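Local coordinates for FdtA domain-containing protein (Helicobacter canadensis MIT 98-5491, PDB 7N67) that probably acts as a 3,4-ketoisomerase on a dTDP-linked keto sugar in the biosynthesis of an unusual formylated sugar, at residues Q78-M83 with A126-L131. Residues are numbered along the deposited sequence; the frame is centred on the assembly and turned at random.
Sequences QVLIMM and AKLLVL
Val79 and Ile81 pair with Leu131 and Leu129 as the hydrogen-bonded pairs of an antiparallel ladder, and Leu80 faces Val130 between them as a non-hydrogen-bonded pair. The axes of strands 78-82 and 127-131 come within 4.6 Å, their directions 158° apart. Each hydrogen-bonded pair closes two bonds; the shortest runs from Leu129 N to Ile81 O at 2.7 Å, and all four are nearly straight. At the far end the chain turns a corner at Met83, and the ladder finishes in a weak bond from Met83 N to Lys127 O, bent to 127°.

One face carries Leu80, Met82, Leu128 and Val130. The flat amide of Gln78 lies against a single methyl, with CD 3.5 Å from Val130 CG1, while its NE2 is hydrogen-bonded to Tyr57 OH. In Leu128, chi1 (171°) swings CG away from the backbone N, and the next torsion turns CD1 across to Met82 SD at 3.6 Å and also against Leu80. Met82 bends at both chi2 and chi3, bringing CE back over the neighbouring strand to Ala126 CB at 3.8 Å. On the other face Val79, Ile81, Leu129 and Leu131 pack together, Ile81 CD1 reaching Leu131 CD2 at 4.1 Å. Met83 SD meets Leu129 CD2 at 3.9 Å, and both residues also pack on Met83 of the second subunit.

These are inner strands of a cupin-type beta fold, flanked by strands 107-111 and 55-60. The backbone bonds satisfy buried polar groups between two greasy faces, one of which continues into the subunit interface. Beside it, Lys127 NZ, also hydrogen-bonded to Gly125 O, bridges Asp84 of its own chain and Asp84 of the second subunit, which would temper the repulsion between those carboxylates. At the opposite end, the Gln78 side chain sits about 6 Å from bound thymidine diphosphate and holds Tyr57, a residue of that pocket, as a second-shell partner.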
ATOM      1  N   GLN B  78       7.149 -24.270   0.044  1.00 28.44           N
ATOM      2  CA  GLN B  78       7.092 -22.783  -0.015  1.00 26.81           C
ATOM      3  C   GLN B  78       6.525 -22.253   1.304  1.00 26.65           C
ATOM      4  O   GLN B  78       5.795 -23.007   1.975  1.00 24.70           O
ATOM      5  CB  GLN B  78       6.239 -22.311  -1.191  1.00 27.10           C
ATOM      6  CG  GLN B  78       6.864 -22.555  -2.560  1.00 27.66           C
ATOM      7  CD  GLN B  78       6.047 -21.883  -3.636  1.00 27.06           C
ATOM      8  OE1 GLN B  78       4.891 -21.545  -3.428  1.00 29.09           O
ATOM      9  NE2 GLN B  78       6.634 -21.656  -4.795  1.00 27.24           N
ATOM     10  N   VAL B  79       6.859 -21.004   1.655  1.00 27.99           N
ATOM     11  CA  VAL B  79       6.148 -20.216   2.705  1.00 28.91           C
ATOM     12  C   VAL B  79       5.658 -18.899   2.086  1.00 28.14           C
ATOM     13  O   VAL B  79       6.493 -18.147   1.568  1.00 28.36           O
ATOM     14  CB  VAL B  79       7.039 -19.977   3.933  1.00 30.53           C
ATOM     15  CG1 VAL B  79       6.486 -18.883   4.834  1.00 33.71           C
ATOM     16  CG2 VAL B  79       7.240 -21.251   4.720  1.00 30.94           C
ATOM     17  N   LEU B  80       4.350 -18.642   2.174  1.00 27.18           N
ATOM     18  CA  LEU B  80       3.660 -17.470   1.565  1.00 27.12           C
ATOM     19  C   LEU B  80       3.419 -16.423   2.646  1.00 26.54           C
ATOM     20  O   LEU B  80       3.006 -16.800   3.748  1.00 26.59           O
ATOM     21  CB  LEU B  80       2.325 -17.919   0.964  1.00 27.60           C
ATOM     22  CG  LEU B  80       2.377 -18.392  -0.481  1.00 27.61           C
ATOM     23  CD1 LEU B  80       3.261 -19.613  -0.621  1.00 27.86           C
ATOM     24  CD2 LEU B  80       0.975 -18.664  -0.995  1.00 29.40           C
ATOM     25  N   ILE B  81       3.682 -15.162   2.330  1.00 26.82           N
ATOM     26  CA  ILE B  81       3.409 -14.000   3.222  1.00 25.75           C
ATOM     27  C   ILE B  81       2.815 -12.871   2.378  1.00 24.67           C
ATOM     28  O   ILE B  81       3.484 -12.461   1.421  1.00 21.27           O
ATOM     29  CB  ILE B  81       4.713 -13.574   3.901  1.00 25.97           C
ATOM     30  CG1 ILE B  81       5.373 -14.778   4.579  1.00 24.27           C
ATOM     31  CG2 ILE B  81       4.446 -12.426   4.862  1.00 27.83           C
ATOM     32  CD1 ILE B  81       6.769 -14.534   5.061  1.00 23.20           C
ATOM     33  N   MET B  82       1.587 -12.441   2.677  1.00 25.33           N
ATOM     34  CA  MET B  82       1.008 -11.198   2.091  1.00 26.33           C
ATOM     35  C   MET B  82       1.630  -9.997   2.791  1.00 25.95           C
ATOM     36  O   MET B  82       1.213  -9.683   3.914  1.00 24.20           O
ATOM     37  CB  MET B  82      -0.511 -11.114   2.261  1.00 26.83           C
ATOM     38  CG  MET B  82      -1.245 -12.119   1.415  1.00 28.14           C
ATOM     39  SD  MET B  82      -0.810 -11.996  -0.337  1.00 28.70           S
ATOM     40  CE  MET B  82      -1.543 -10.410  -0.727  1.00 30.04           C
ATOM     41  N   MET B  83       2.554  -9.324   2.123  1.00 28.47           N
ATOM     42  CA  MET B  83       3.216  -8.132   2.703  1.00 34.66           C
ATOM     43  C   MET B  83       2.291  -6.913   2.606  1.00 31.25           C
ATOM     44  O   MET B  83       2.451  -6.009   3.422  1.00 33.83           O
ATOM     45  CB  MET B  83       4.552  -7.838   2.016  1.00 37.76           C
ATOM     46  CG  MET B  83       5.622  -7.530   3.021  1.00 45.64           C
ATOM     47  SD  MET B  83       7.012  -8.618   2.749  1.00 55.63           S
ATOM     48  CE  MET B  83       8.175  -7.416   2.113  1.00 65.75           C
ATOM     49  N   ALA B 126      -2.074  -5.625  -4.303  1.00 28.81           N
ATOM     50  CA  ALA B 126      -1.632  -6.530  -3.218  1.00 28.27           C
ATOM     51  C   ALA B 126      -0.313  -7.205  -3.619  1.00 31.39           C
ATOM     52  O   ALA B 126      -0.128  -7.520  -4.817  1.00 31.13           O
ATOM     53  CB  ALA B 126      -2.677  -7.569  -2.916  1.00 27.43           C
ATOM     54  N   LYS B 127       0.551  -7.438  -2.630  1.00 30.51           N
ATOM     55  CA  LYS B 127       1.931  -7.931  -2.812  1.00 28.96           C
ATOM     56  C   LYS B 127       2.099  -9.197  -1.984  1.00 27.24           C
ATOM     57  O   LYS B 127       1.702  -9.182  -0.790  1.00 24.47           O
ATOM     58  CB  LYS B 127       2.894  -6.820  -2.402  1.00 29.41           C
ATOM     59  CG  LYS B 127       2.536  -5.489  -3.035  1.00 30.81           C
ATOM     60  CD  LYS B 127       3.580  -4.394  -2.865  1.00 31.91           C
ATOM     61  CE  LYS B 127       3.142  -3.079  -3.491  1.00 31.16           C
ATOM     62  NZ  LYS B 127       1.761  -2.721  -3.071  1.00 31.10           N
ATOM     63  N   LEU B 128       2.611 -10.251  -2.623  1.00 23.49           N
ATOM     64  CA  LEU B 128       2.846 -11.568  -1.994  1.00 21.52           C
ATOM     65  C   LEU B 128       4.342 -11.849  -2.028  1.00 22.27           C
ATOM     66  O   LEU B 128       4.953 -11.652  -3.103  1.00 22.55           O
ATOM     67  CB  LEU B 128       2.076 -12.617  -2.784  1.00 22.53           C
ATOM     68  CG  LEU B 128       2.351 -14.073  -2.413  1.00 22.06           C
ATOM     69  CD1 LEU B 128       1.873 -14.370  -1.000  1.00 22.71           C
ATOM     70  CD2 LEU B 128       1.673 -15.005  -3.403  1.00 23.12           C
ATOM     71  N   LEU B 129       4.910 -12.238  -0.885  1.00 21.63           N
ATOM     72  CA  LEU B 129       6.307 -12.726  -0.786  1.00 22.19           C
ATOM     73  C   LEU B 129       6.264 -14.244  -0.666  1.00 21.55           C
ATOM     74  O   LEU B 129       5.388 -14.744   0.066  1.00 21.91           O
ATOM     75  CB  LEU B 129       6.981 -12.090   0.435  1.00 22.73           C
ATOM     76  CG  LEU B 129       8.404 -12.565   0.705  1.00 23.95           C
ATOM     77  CD1 LEU B 129       9.345 -12.178  -0.432  1.00 23.69           C
ATOM     78  CD2 LEU B 129       8.892 -12.015   2.035  1.00 25.76           C
ATOM     79  N   VAL B 130       7.156 -14.944  -1.369  1.00 22.84           N
ATOM     80  CA  VAL B 130       7.253 -16.434  -1.311  1.00 23.92           C
ATOM     81  C   VAL B 130       8.702 -16.826  -1.009  1.00 23.47           C
ATOM     82  O   VAL B 130       9.608 -16.472  -1.793  1.00 22.66           O
ATOM     83  CB  VAL B 130       6.751 -17.101  -2.608  1.00 25.33           C
ATOM     84  CG1 VAL B 130       6.807 -18.621  -2.516  1.00 25.69           C
ATOM     85  CG2 VAL B 130       5.337 -16.661  -2.957  1.00 27.49           C
ATOM     86  N   LEU B 131       8.900 -17.507   0.108  1.00 23.71           N
ATOM     87  CA  LEU B 131      10.181 -18.155   0.474  1.00 25.56           C
ATOM     88  C   LEU B 131      10.121 -19.580  -0.074  1.00 26.98           C
ATOM     89  O   LEU B 131       9.169 -20.306   0.302  1.00 27.82           O
ATOM     90  CB  LEU B 131      10.304 -18.141   2.001  1.00 26.17           C
ATOM     91  CG  LEU B 131      10.785 -16.837   2.654  1.00 27.56           C
ATOM     92  CD1 LEU B 131      10.533 -15.612   1.800  1.00 28.47           C
ATOM     93  CD2 LEU B 131      10.139 -16.653   4.010  1.00 28.58           C
TER